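Local coordinates for conserved hypothetical exported protein (Bacteroides fragilis, PDB 4JJA), which probably acts on peptidoglycan as an exo-beta-N-acetylmuramidase of the NamZ family, though its function has not been established, at residues M182-E186 and R187-S191; Q252-H256 and P257-G261; R269-P272 and G273-N276; V287-S290 and N291-D294; D332-R335 and K336-G340. One frame throughout, in Å; residues are numbered along the deposited sequence.

Contact 1: M182-E186 and R187-S191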
loop_
_atom_site.group_PDB
_atom_site.type_symbol
_atom_site.label_atom_id
_atom_site.label_comp_id
_atom_site.label_asym_id
_atom_site.label_seq_id
_atom_site.Cartn_x
_atom_site.Cartn_y
_atom_site.Cartn_z
HETATM N N MSE A 182 0.720 -11.425 11.389
HETATM C CA MSE A 182 0.771 -10.503 12.521
HETATM C C MSE A 182 -0.598 -10.085 12.985
HETATM O O MSE A 182 -0.848 -10.012 14.194
HETATM C CB MSE A 182 1.648 -9.298 12.201
HETATM C CG MSE A 182 1.825 -8.363 13.366
HETATM SE SE MSE A 182 3.230 -7.061 12.936
HETATM C CE MSE A 182 3.687 -6.595 14.783
ATOM N N VAL A 183 -1.517 -9.797 12.072
ATOM C CA VAL A 183 -2.884 -9.469 12.443
ATOM C C VAL A 183 -3.507 -10.582 13.281
ATOM O O VAL A 183 -4.150 -10.291 14.288
ATOM C CB VAL A 183 -3.705 -9.221 11.150
ATOM C CG1 VAL A 183 -5.199 -9.264 11.406
ATOM C CG2 VAL A 183 -3.248 -7.911 10.490
ATOM N N ASN A 184 -3.264 -11.832 12.919
ATOM C CA ASN A 184 -3.744 -12.943 13.723
ATOM C C ASN A 184 -3.061 -12.922 15.068
ATOM O O ASN A 184 -3.761 -12.954 16.089
ATOM C CB ASN A 184 -3.531 -14.276 13.013
ATOM C CG ASN A 184 -4.674 -14.666 12.095
ATOM O OD1 ASN A 184 -5.814 -14.195 12.196
ATOM N ND2 ASN A 184 -4.357 -15.577 11.181
ATOM N N GLY A 185 -1.726 -12.970 15.082
ATOM C CA GLY A 185 -1.000 -13.204 16.332
ATOM C C GLY A 185 -1.137 -12.101 17.349
ATOM O O GLY A 185 -1.106 -12.375 18.550
ATOM N N GLU A 186 -1.277 -10.871 16.872
ATOM C CA GLU A 186 -1.436 -9.716 17.735
ATOM C C GLU A 186 -2.887 -9.388 18.057
ATOM O O GLU A 186 -3.138 -8.414 18.761
ATOM C CB GLU A 186 -0.718 -8.489 17.115
ATOM C CG GLU A 186 0.739 -8.668 16.918
ATOM C CD GLU A 186 1.538 -8.916 18.195
ATOM O OE1 GLU A 186 1.535 -8.046 19.067
ATOM O OE2 GLU A 186 2.174 -9.984 18.312
ATOM N N ARG A 187 -3.818 -10.183 17.546
ATOM C CA ARG A 187 -5.254 -10.023 17.762
ATOM C C ARG A 187 -5.757 -8.671 17.319
ATOM O O ARG A 187 -6.445 -7.943 18.064
ATOM C CB ARG A 187 -5.710 -10.381 19.196
ATOM C CG ARG A 187 -5.483 -11.794 19.510
ATOM C CD ARG A 187 -6.373 -12.700 18.619
ATOM N NE ARG A 187 -6.420 -14.039 19.199
ATOM C CZ ARG A 187 -5.478 -14.955 19.037
ATOM N NH1 ARG A 187 -4.390 -14.707 18.286
ATOM N NH2 ARG A 187 -5.628 -16.142 19.637
ATOM N N TRP A 188 -5.452 -8.347 16.068
ATOM C CA TRP A 188 -5.893 -7.093 15.482
ATOM C C TRP A 188 -7.212 -7.194 14.707
ATOM O O TRP A 188 -7.724 -6.176 14.242
ATOM C CB TRP A 188 -4.775 -6.555 14.584
ATOM C CG TRP A 188 -3.579 -6.053 15.302
ATOM C CD1 TRP A 188 -3.471 -5.740 16.613
ATOM C CD2 TRP A 188 -2.305 -5.772 14.733
ATOM N NE1 TRP A 188 -2.201 -5.317 16.900
ATOM C CE2 TRP A 188 -1.474 -5.302 15.744
ATOM C CE3 TRP A 188 -1.782 -5.872 13.454
ATOM C CZ2 TRP A 188 -0.162 -4.915 15.492
ATOM C CZ3 TRP A 188 -0.517 -5.505 13.208
ATOM C CH2 TRP A 188 0.290 -5.020 14.211
ATOM N N LEU A 189 -7.795 -8.386 14.570
ATOM C CA LEU A 189 -9.149 -8.476 14.047
ATOM C C LEU A 189 -10.196 -8.054 15.090
ATOM O O LEU A 189 -9.995 -8.264 16.266
ATOM C CB LEU A 189 -9.470 -9.909 13.559
ATOM C CG LEU A 189 -8.630 -10.480 12.420
ATOM C CD1 LEU A 189 -9.086 -11.870 12.061
ATOM C CD2 LEU A 189 -8.668 -9.540 11.209
ATOM N N PRO A 190 -11.364 -7.549 14.648
ATOM C CA PRO A 190 -12.535 -7.382 15.581
ATOM C C PRO A 190 -12.963 -8.620 16.357
ATOM O O PRO A 190 -12.917 -9.742 15.848
ATOM C CB PRO A 190 -13.659 -7.025 14.625
ATOM C CG PRO A 190 -13.002 -6.336 13.516
ATOM C CD PRO A 190 -11.662 -7.055 13.300
ATOM N N SER A 191 -13.425 -8.423 17.591
ATOM C CA SER A 191 -13.881 -9.533 18.448
ATOM C C SER A 191 -12.762 -10.553 18.619
ATOM O O SER A 191 -12.998 -11.699 19.010
ATOM C CB SER A 191 -15.149 -10.223 17.881
ATOM O OG SER A 191 -16.284 -9.368 17.929
HETATM O O HOH W 1 -6.787 -11.164 15.190
#
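The carbonyl O of Asn184 is gripped twice by Arg187, by its backbone N at 3.1 Å and by NH1 of its guanidinium at 2.9 Å. The two donors reach this oxygen from opposite faces of the carbonyl plane. This is the C-terminal end of helix 176-185, closed by a Schellman motif. Arg187 takes a positive phi (58°) there and turns the chain out of the helix. The second backbone bond of the turn, Trp188 N to Val183 O, is 2.9 Å long and nearly straight. Val183 O also receives a bond from a water, which in turn accepts from Leu189 N and so links the helix end to the departing chain. The Arg187 side chain folds back because its chain bends at chi2 (-65°), which brings NH1 back to Asn184 O.

The indole of Trp188 lies against the helix. Glu186 CB sits over one face of its five-membered ring, 3.6 Å from the centroid, a CH-pi contact. Val183 CG2 meets the ring at its edge. The selenium of selenomethionine Met182 approaches the six-membered ring obliquely, a Met-aromatic contact, while Met182 CG touches Trp188 CZ3. The carboxylate of Glu186 leads away from the indole and bonds Tyr365 and Gln361, tying the helix end to the C-terminal part of the chain. On the side facing helix 119-132, Val183 and Leu189 cross at about a right angle. Their methyls Val183 CG1 and Leu189 CD2 are pressed to 3.5 Å, tighter than usual van der Waals contact.

Contact 2: Q252-H256 and P257-G261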
loop_
_atom_site.group_PDB
_atom_site.type_symbol
_atom_site.label_atom_id
_atom_site.label_comp_id
_atom_site.label_asym_id
_atom_site.label_seq_id
_atom_site.Cartn_x
_atom_site.Cartn_y
_atom_site.Cartn_z
ATOM N N GLN A 252 6.687 12.453 -7.853
ATOM C CA GLN A 252 8.101 12.671 -8.124
ATOM C C GLN A 252 8.478 14.139 -8.172
ATOM O O GLN A 252 9.588 14.494 -8.528
ATOM C CB GLN A 252 8.501 11.987 -9.430
ATOM C CG GLN A 252 8.327 10.469 -9.425
ATOM C CD GLN A 252 8.152 9.922 -10.810
ATOM O OE1 GLN A 252 9.157 9.669 -11.483
ATOM N NE2 GLN A 252 6.916 9.814 -11.282
ATOM N N VAL A 253 7.505 15.001 -7.842
ATOM C CA VAL A 253 7.642 16.457 -7.786
ATOM C C VAL A 253 6.813 16.982 -6.625
ATOM O O VAL A 253 5.915 16.265 -6.134
ATOM C CB VAL A 253 7.198 17.121 -9.122
ATOM C CG1 VAL A 253 7.913 16.566 -10.354
ATOM C CG2 VAL A 253 5.673 17.004 -9.266
ATOM N N TYR A 254 7.072 18.220 -6.224
ATOM C CA TYR A 254 6.115 18.907 -5.361
ATOM C C TYR A 254 6.116 20.380 -5.683
ATOM O O TYR A 254 7.128 20.937 -6.077
ATOM C CB TYR A 254 6.348 18.646 -3.870
ATOM C CG TYR A 254 7.615 19.188 -3.294
ATOM C CD1 TYR A 254 8.801 18.442 -3.357
ATOM C CD2 TYR A 254 7.660 20.422 -2.668
ATOM C CE1 TYR A 254 9.963 18.910 -2.750
ATOM C CE2 TYR A 254 8.817 20.891 -2.098
ATOM C CZ TYR A 254 9.967 20.148 -2.127
ATOM O OH TYR A 254 11.136 20.609 -1.553
ATOM N N GLY A 255 4.967 21.027 -5.561
ATOM C CA GLY A 255 4.920 22.446 -5.842
ATOM C C GLY A 255 3.537 23.018 -5.602
ATOM O O GLY A 255 2.590 22.305 -5.338
ATOM N N HIS A 256 3.428 24.342 -5.731
ATOM C CA HIS A 256 2.191 25.034 -5.406
ATOM C C HIS A 256 2.223 26.393 -6.092
ATOM O O HIS A 256 3.301 26.973 -6.270
ATOM C CB HIS A 256 2.129 25.207 -3.871
ATOM C CG HIS A 256 0.861 25.785 -3.356
ATOM N ND1 HIS A 256 0.611 27.141 -3.397
ATOM C CD2 HIS A 256 -0.261 25.185 -2.900
ATOM C CE1 HIS A 256 -0.607 27.350 -2.950
ATOM N NE2 HIS A 256 -1.165 26.188 -2.636
ATOM N N PRO A 257 1.046 26.912 -6.483
ATOM C CA PRO A 257 1.074 28.230 -7.169
ATOM C C PRO A 257 1.645 29.403 -6.380
ATOM O O PRO A 257 2.057 30.378 -6.981
ATOM C CB PRO A 257 -0.366 28.492 -7.508
ATOM C CG PRO A 257 -1.138 27.357 -7.060
ATOM C CD PRO A 257 -0.290 26.322 -6.453
ATOM N N ASN A 258 1.632 29.290 -5.051
ATOM C CA ASN A 258 2.086 30.344 -4.163
ATOM C C ASN A 258 3.557 30.174 -3.768
ATOM O O ASN A 258 4.141 31.098 -3.238
ATOM C CB ASN A 258 1.165 30.472 -2.932
ATOM C CG ASN A 258 -0.237 30.993 -3.297
ATOM O OD1 ASN A 258 -1.056 30.271 -3.949
ATOM N ND2 ASN A 258 -0.502 32.244 -2.974
HETATM N N MSE A 259 4.166 29.011 -4.040
HETATM C CA MSE A 259 5.548 28.773 -3.683
HETATM C C MSE A 259 6.427 29.639 -4.540
HETATM O O MSE A 259 6.132 29.925 -5.712
HETATM C CB MSE A 259 5.885 27.282 -3.811
HETATM C CG MSE A 259 5.503 26.532 -2.516
HETATM SE SE MSE A 259 5.589 24.611 -2.577
HETATM C CE MSE A 259 7.394 24.403 -3.017
ATOM N N THR A 260 7.528 30.083 -3.948
ATOM C CA THR A 260 8.209 31.253 -4.500
ATOM C C THR A 260 9.706 31.014 -4.411
ATOM O O THR A 260 10.232 30.520 -3.413
ATOM C CB THR A 260 7.781 32.570 -3.673
ATOM O OG1 THR A 260 6.356 32.845 -3.829
ATOM C CG2 THR A 260 8.587 33.830 -4.061
ATOM N N GLY A 261 10.407 31.303 -5.505
ATOM C CA GLY A 261 11.845 31.117 -5.528
ATOM C C GLY A 261 12.415 29.819 -6.080
ATOM O O GLY A 261 13.580 29.461 -5.834
#
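Two hydrogen bonds tie His256 to Asn258 and Met259. The imidazole ND1 accepts from Asn258 N at 2.9 Å, with an N-H...N angle of 162°. The donor is tilted somewhat from the ring plane. Since ND1 acts as acceptor here, the histidine, if neutral, would carry its proton on NE2. The backbone O of His256 takes Met259 N at 3.1 Å, from well above the carbonyl plane. The ring reaches Asn258 N because CG stands opposite the backbone N (chi1 -174°), beside the carbonyl carbon and the outgoing chain.

The Met259 N to His256 O bond closes a type I beta turn from His256 to Met259, and the ND1 bond braces it. The turn follows directly on strand 253-256, an outer strand of the three-stranded antiparallel sheet. Just past the turn, Thr260 OG1 donates back to Asn258 O.

Over one face of the imidazole lies Pro257 CD, 3.4 Å from the ring centroid, a CH-pi contact.

Apolar packing is left to selenomethionine Met259, which reaches back along the strand. Its SE lies 3.7 Å from His256 CB. A bend at chi3 (59°) carries its CE to the Tyr254 ring, 3.9 Å from CE2 and oblique to it. The Tyr254 ring also stacks with Phe236, and its hydroxyl bonds Asp309 of helix 305-314.

Contact 3: R269-P272 and G273-N276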
loop_
_atom_site.group_PDB
_atom_site.type_symbol
_atom_site.label_atom_id
_atom_site.label_comp_id
_atom_site.label_asym_id
_atom_site.label_seq_id
_atom_site.Cartn_x
_atom_site.Cartn_y
_atom_site.Cartn_z
ATOM N N ARG A 269 -2.913 18.905 -15.132
ATOM C CA ARG A 269 -3.958 18.893 -16.141
ATOM C C ARG A 269 -4.974 17.821 -15.831
ATOM O O ARG A 269 -4.700 16.859 -15.104
ATOM C CB ARG A 269 -3.348 18.664 -17.514
ATOM C CG ARG A 269 -2.378 19.716 -17.897
ATOM C CD ARG A 269 -2.957 21.133 -17.925
ATOM N NE ARG A 269 -2.008 22.081 -18.461
ATOM C CZ ARG A 269 -2.212 23.385 -18.533
ATOM N NH1 ARG A 269 -3.347 23.904 -18.105
ATOM N NH2 ARG A 269 -1.284 24.186 -19.026
ATOM N N SER A 270 -6.158 17.969 -16.423
ATOM C CA SER A 270 -7.243 17.045 -16.170
ATOM C C SER A 270 -7.112 15.867 -17.123
ATOM O O SER A 270 -7.364 16.014 -18.295
ATOM C CB SER A 270 -8.591 17.763 -16.432
ATOM O OG SER A 270 -9.646 16.877 -16.185
ATOM N N ILE A 271 -6.633 14.746 -16.614
ATOM C CA ILE A 271 -6.269 13.579 -17.412
ATOM C C ILE A 271 -6.906 12.368 -16.798
ATOM O O ILE A 271 -7.275 12.367 -15.623
ATOM C CB ILE A 271 -4.737 13.438 -17.530
ATOM C CG1 ILE A 271 -4.035 13.308 -16.160
ATOM C CG2 ILE A 271 -4.131 14.609 -18.346
ATOM C CD1 ILE A 271 -2.502 13.258 -16.196
ATOM N N PRO A 272 -7.055 11.278 -17.545
ATOM C CA PRO A 272 -7.748 10.103 -16.978
ATOM C C PRO A 272 -7.009 9.565 -15.758
ATOM O O PRO A 272 -5.809 9.355 -15.797
ATOM C CB PRO A 272 -7.720 9.088 -18.125
ATOM C CG PRO A 272 -7.683 9.978 -19.331
ATOM C CD PRO A 272 -6.714 11.095 -18.962
ATOM N N GLY A 273 -7.737 9.321 -14.679
ATOM C CA GLY A 273 -7.187 8.936 -13.384
ATOM C C GLY A 273 -6.587 10.057 -12.551
ATOM O O GLY A 273 -6.063 9.821 -11.453
ATOM N N ALA A 274 -6.658 11.267 -13.085
ATOM C CA ALA A 274 -6.325 12.493 -12.351
ATOM C C ALA A 274 -7.179 13.628 -12.950
ATOM O O ALA A 274 -6.659 14.603 -13.503
ATOM C CB ALA A 274 -4.816 12.800 -12.400
ATOM N N LYS A 275 -8.501 13.445 -12.917
ATOM C CA LYS A 275 -9.445 14.340 -13.597
ATOM C C LYS A 275 -9.630 15.695 -12.894
ATOM O O LYS A 275 -9.802 16.728 -13.530
ATOM C CB LYS A 275 -10.801 13.631 -13.695
ATOM C CG LYS A 275 -11.879 14.358 -14.493
ATOM C CD LYS A 275 -13.207 13.606 -14.463
ATOM C CE LYS A 275 -14.317 14.440 -15.115
ATOM N NZ LYS A 275 -15.580 13.680 -15.290
ATOM N N ASN A 276 -9.638 15.673 -11.587
ATOM C CA ASN A 276 -9.924 16.886 -10.847
ATOM C C ASN A 276 -8.755 16.999 -9.821
ATOM O O ASN A 276 -9.014 17.020 -8.598
ATOM C CB ASN A 276 -11.404 16.863 -10.211
ATOM C CG ASN A 276 -12.639 16.639 -11.258
ATOM O OD1 ASN A 276 -12.665 17.218 -12.377
ATOM N ND2 ASN A 276 -13.682 15.854 -10.858
#
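Ala274 and Ile271 face each other at the ends of a type II beta turn, with Pro272 and Gly273 at its corners. The turn lies in the loop between strands 265-266 and 284-288. Of the residues that touch here, only Ala274 is buried. Its backbone is bonded to Ile271 in both directions. Ala274 N gives to Ile271 O at 2.8 Å, and Ile271 N gives to Ala274 O at 3.1 Å in a nearly straight bond. The two form a single antiparallel bridge, a hydrogen-bonded pair. Their side chains also meet, Ile271 CG1 lying 3.9 Å from Ala274 CB. Ile271 holds CG1 between its backbone N and carbonyl carbon (chi1 59°), which sets that branch beside the alanine methyl.

Gly273 takes up the tight corner. Its phi is positive (78°), as the third position of a type II turn usually requires. Pro272, whose ring restricts phi, fits the second position, and its CB approaches Gly273 N. Gly273 O makes a weak hydrogen bond to Asn220 outside the loop.

One residue further from the corner, Ser270 OG donates to Lys275 O at 2.7 Å. The bond lies in the carbonyl plane, on a lone pair. The hydroxyl reaches it by standing opposite its own backbone N (chi1 180°). The type II turn is therefore closed chiefly by polar bonds: two between backbones and one in which a serine hydroxyl adds a bond just beyond the bridge.

Contact 4: V287-S290 and N291-D294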
loop_
_atom_site.group_PDB
_atom_site.type_symbol
_atom_site.label_atom_id
_atom_site.label_comp_id
_atom_site.label_asym_id
_atom_site.label_seq_id
_atom_site.Cartn_x
_atom_site.Cartn_y
_atom_site.Cartn_z
ATOM N N VAL A 287 9.810 21.668 -6.930
ATOM C CA VAL A 287 11.006 20.841 -6.981
ATOM C C VAL A 287 10.742 19.583 -7.763
ATOM O O VAL A 287 9.698 18.959 -7.612
ATOM C CB VAL A 287 11.488 20.493 -5.568
ATOM C CG1 VAL A 287 12.692 19.611 -5.580
ATOM C CG2 VAL A 287 11.807 21.751 -4.792
ATOM N N ASN A 288 11.664 19.247 -8.664
ATOM C CA ASN A 288 11.600 18.006 -9.445
ATOM C C ASN A 288 12.558 16.993 -8.804
ATOM O O ASN A 288 13.755 17.227 -8.796
ATOM C CB ASN A 288 11.999 18.324 -10.908
ATOM C CG ASN A 288 11.895 17.147 -11.842
ATOM O OD1 ASN A 288 11.665 16.036 -11.437
ATOM N ND2 ASN A 288 12.171 17.400 -13.132
ATOM N N LEU A 289 12.008 15.900 -8.296
ATOM C CA LEU A 289 12.753 14.854 -7.612
ATOM C C LEU A 289 12.962 13.656 -8.506
ATOM O O LEU A 289 13.531 12.657 -8.051
ATOM C CB LEU A 289 12.075 14.417 -6.293
ATOM C CG LEU A 289 11.880 15.554 -5.296
ATOM C CD1 LEU A 289 10.956 15.038 -4.156
ATOM C CD2 LEU A 289 13.203 16.107 -4.766
ATOM N N SER A 290 12.539 13.739 -9.760
ATOM C CA SER A 290 12.470 12.540 -10.608
ATOM C C SER A 290 13.820 12.027 -11.042
ATOM O O SER A 290 13.868 10.913 -11.553
ATOM C CB SER A 290 11.583 12.810 -11.815
ATOM O OG SER A 290 12.169 13.720 -12.701
ATOM N N ASN A 291 14.868 12.841 -10.876
ATOM C CA ASN A 291 16.225 12.435 -11.254
ATOM C C ASN A 291 17.093 12.004 -10.067
ATOM O O ASN A 291 18.279 11.709 -10.208
ATOM C CB ASN A 291 16.924 13.547 -12.075
ATOM C CG ASN A 291 16.154 13.909 -13.341
ATOM O OD1 ASN A 291 15.829 15.084 -13.567
ATOM N ND2 ASN A 291 15.772 12.901 -14.117
ATOM N N LEU A 292 16.537 11.948 -8.863
ATOM C CA LEU A 292 17.227 11.328 -7.735
ATOM C C LEU A 292 17.479 9.863 -8.114
ATOM O O LEU A 292 16.630 9.212 -8.744
ATOM C CB LEU A 292 16.395 11.363 -6.464
ATOM C CG LEU A 292 16.216 12.708 -5.798
ATOM C CD1 LEU A 292 15.263 12.545 -4.594
ATOM C CD2 LEU A 292 17.523 13.347 -5.335
ATOM N N SER A 293 18.652 9.361 -7.760
ATOM C CA SER A 293 18.870 7.945 -7.907
ATOM C C SER A 293 18.035 7.145 -6.934
ATOM O O SER A 293 17.687 7.613 -5.851
ATOM C CB SER A 293 20.341 7.584 -7.672
ATOM O OG SER A 293 20.765 7.809 -6.330
ATOM N N ASP A 294 17.683 5.942 -7.367
ATOM C CA ASP A 294 17.035 5.000 -6.433
ATOM C C ASP A 294 17.860 4.895 -5.140
ATOM O O ASP A 294 17.305 4.962 -4.019
ATOM C CB ASP A 294 16.872 3.616 -7.071
ATOM C CG ASP A 294 15.812 3.534 -8.183
ATOM O OD1 ASP A 294 15.071 4.488 -8.482
ATOM O OD2 ASP A 294 15.730 2.429 -8.836
HETATM O O HOH W 2 15.565 15.347 -9.620
#
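This is a local turn contact, in which Leu289 O accepts from Leu292 N where strand 284-288 gives way to helix 294-300. The bond is 3.2 Å long, with an N-H...O angle of 163°, and closes a type I beta turn from Leu289 to Leu292. The side chains of these two leucines lie side by side and point the same way. Leu292 CD1 is 4.1 Å from Leu289 CB, a light touch.

The polar side of the turn is organised by Asn288. Its OD1 is gripped by both donors of Ser290. The backbone N lies 3.0 Å from OD1, which makes an Asx turn, and the hydroxyl OG donates to it at 2.7 Å. Ser290 brings OG to the amide by placing it between its backbone N and carbonyl carbon (chi1 69°). The two bonds together fix the rotation of the Asn288 amide. A water bridges Asn288 O and Asn291 N, donating to the first at 2.7 Å and accepting from the second at 2.9 Å. It supplies a partner for an N-H whose angle to Leu289 O is poor.

The chain then enters helix 294-300. Ser293 is its N-cap and bonds Glu296 N through OG. Asp294 forms salt bridges with Lys225 and Arg212. At the strand end, Leu289 pairs by backbone with Gln252 and packs its side chain on Tyr254 of strand 253-256, on Leu229 and Ile233 of helix 224-233, and on Tyr306 of helix 305-314, which Leu292 also touches.

Contact 5: D332-R335 and K336-G340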
loop_
_atom_site.group_PDB
_atom_site.type_symbol
_atom_site.label_atom_id
_atom_site.label_comp_id
_atom_site.label_asym_id
_atom_site.label_seq_id
_atom_site.Cartn_x
_atom_site.Cartn_y
_atom_site.Cartn_z
ATOM N N ASP A 332 0.720 13.430 16.685
ATOM C CA ASP A 332 0.550 14.858 16.734
ATOM C C ASP A 332 1.844 15.662 16.744
ATOM O O ASP A 332 1.823 16.857 16.495
ATOM C CB ASP A 332 -0.334 15.262 17.937
ATOM C CG ASP A 332 0.258 14.999 19.248
ATOM O OD1 ASP A 332 1.369 14.485 19.388
ATOM O OD2 ASP A 332 -0.458 15.338 20.247
ATOM N N TYR A 333 2.991 15.029 16.981
ATOM C CA TYR A 333 4.199 15.845 17.211
ATOM C C TYR A 333 4.839 16.311 15.930
ATOM O O TYR A 333 5.637 17.235 15.969
ATOM C CB TYR A 333 5.210 15.168 18.100
ATOM C CG TYR A 333 5.824 13.874 17.604
ATOM C CD1 TYR A 333 6.735 13.862 16.533
ATOM C CD2 TYR A 333 5.560 12.660 18.230
ATOM C CE1 TYR A 333 7.341 12.689 16.116
ATOM C CE2 TYR A 333 6.169 11.496 17.813
ATOM C CZ TYR A 333 7.060 11.499 16.753
ATOM O OH TYR A 333 7.660 10.332 16.346
ATOM N N VAL A 334 4.555 15.697 14.775
ATOM C CA VAL A 334 5.192 16.118 13.546
ATOM C C VAL A 334 4.779 17.539 13.159
ATOM O O VAL A 334 5.643 18.411 12.923
ATOM C CB VAL A 334 4.981 15.116 12.407
ATOM C CG1 VAL A 334 5.523 15.640 11.059
ATOM C CG2 VAL A 334 5.594 13.752 12.752
ATOM N N ARG A 335 3.473 17.830 13.163
ATOM C CA ARG A 335 3.035 19.182 12.913
ATOM C C ARG A 335 3.649 20.158 13.914
ATOM O O ARG A 335 4.134 21.249 13.540
ATOM C CB ARG A 335 1.529 19.218 13.066
ATOM C CG ARG A 335 0.890 20.578 12.966
ATOM C CD ARG A 335 -0.524 20.591 13.484
ATOM N NE ARG A 335 -1.431 19.762 12.687
ATOM C CZ ARG A 335 -2.419 20.205 11.899
ATOM N NH1 ARG A 335 -2.640 21.495 11.711
ATOM N NH2 ARG A 335 -3.200 19.313 11.303
ATOM N N LYS A 336 3.578 19.799 15.188
ATOM C CA LYS A 336 4.027 20.722 16.235
ATOM C C LYS A 336 5.521 21.042 16.103
ATOM O O LYS A 336 5.951 22.193 16.242
ATOM C CB LYS A 336 3.760 20.136 17.611
ATOM C CG LYS A 336 2.282 20.032 17.971
ATOM C CD LYS A 336 2.116 19.366 19.376
ATOM C CE LYS A 336 0.700 19.002 19.764
ATOM N NZ LYS A 336 0.698 18.335 21.122
HETATM N N MSE A 337 6.319 20.025 15.835
HETATM C CA MSE A 337 7.770 20.217 15.694
HETATM C C MSE A 337 8.143 20.980 14.440
HETATM O O MSE A 337 9.028 21.828 14.475
HETATM C CB MSE A 337 8.474 18.882 15.754
HETATM C CG MSE A 337 8.437 18.218 17.117
HETATM SE SE MSE A 337 9.322 16.526 17.199
HETATM C CE MSE A 337 11.182 17.123 17.273
ATOM N N ILE A 338 7.425 20.740 13.337
ATOM C CA ILE A 338 7.685 21.542 12.138
ATOM C C ILE A 338 7.406 23.012 12.439
ATOM O O ILE A 338 8.198 23.902 12.121
ATOM C CB ILE A 338 6.901 21.070 10.927
ATOM C CG1 ILE A 338 7.388 19.665 10.508
ATOM C CG2 ILE A 338 7.034 22.077 9.772
ATOM C CD1 ILE A 338 6.637 18.988 9.387
ATOM N N GLU A 339 6.251 23.272 13.034
ATOM C CA GLU A 339 5.852 24.641 13.315
ATOM C C GLU A 339 6.775 25.283 14.338
ATOM O O GLU A 339 6.930 26.493 14.358
ATOM C CB GLU A 339 4.415 24.640 13.831
ATOM C CG GLU A 339 3.445 24.336 12.711
ATOM C CD GLU A 339 1.997 24.231 13.103
ATOM O OE1 GLU A 339 1.647 24.290 14.303
ATOM O OE2 GLU A 339 1.166 24.018 12.176
ATOM N N GLY A 340 7.356 24.467 15.194
ATOM C CA GLY A 340 8.320 24.917 16.187
ATOM C C GLY A 340 9.713 25.155 15.658
ATOM O O GLY A 340 10.603 25.522 16.440
HETATM O O HOH W 3 2.821 16.283 20.974
#
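Val334 and Ile338 mark the buried side of helix 333-339. On its more open side Asp332, next to the start of the helix, meets Lys336 four residues on. In the buried part, Val334 CG1 lies 3.9 Å from Ile338 CD1, the two side chains running alongside each other. The backbone bond between them, Ile338 N to Val334 O, is 3.0 Å. Similar bonds run from Met337 N to Tyr333 O and from Glu339 N to Arg335 O.

Next to this pair, selenomethionine Met337 adds a Met-aromatic contact, its SE lying 3.8 Å from Tyr333 CD1 and oblique to the ring. The tyrosine ring also meets Arg350 in a cation-pi contact. Arg335 and Glu339 lie side by side with their planar groups at right angles. Glu339 OE2 touches Arg335 CG, but remains 4.6 Å from Arg335 NH1, beyond a salt bridge. The guanidinium is held elsewhere, by salt bridges to Glu326 and Asp318.

The open side is looser. Lys336 runs out fully extended beyond CG, and its NZ forms a salt bridge with Asp332 OD2 at 3.3 Å, whose hydrogen bond is weak. Asp332 CG lies between its own N and carbonyl carbon (chi1 66°), which puts the carboxylate beside NZ. A water completes the link, donating to Asp332 OD1 at 2.8 Å and accepting from Lys336 NZ at 3.0 Å.

Around the helix, Val334, Met337 and Ile338 all pack on Ile347 of helix 344-350. Ile338 also meets Leu307, Ile308 and Tyr311 of helix 305-314, and Val334 and Arg335 rest on Phe325 of helix 325-329.

In the fold
The contacts follow one another along the chain. Contact 1 belongs to the N-terminal NamZ region and contacts 2 to 5 to the C-terminal one, so the set samples both halves of the protein. Contact 1 is about 42 Å from contact 2, centre to centre, on the opposite side of the chain's centre. Contacts 2 and 4 touch, because strands 253-256 and 284-288 are neighbours in the antiparallel sheet; their centres are about 15 Å apart. Contact 3 lies in the loop between strands 265-266 and 284-288 of that sheet. Contact 5 is helical, and its nearest atoms stay about 12 Å from contact 2. Helix 305-314 packs against contacts 2, 4 and 5, joining sheet and helices.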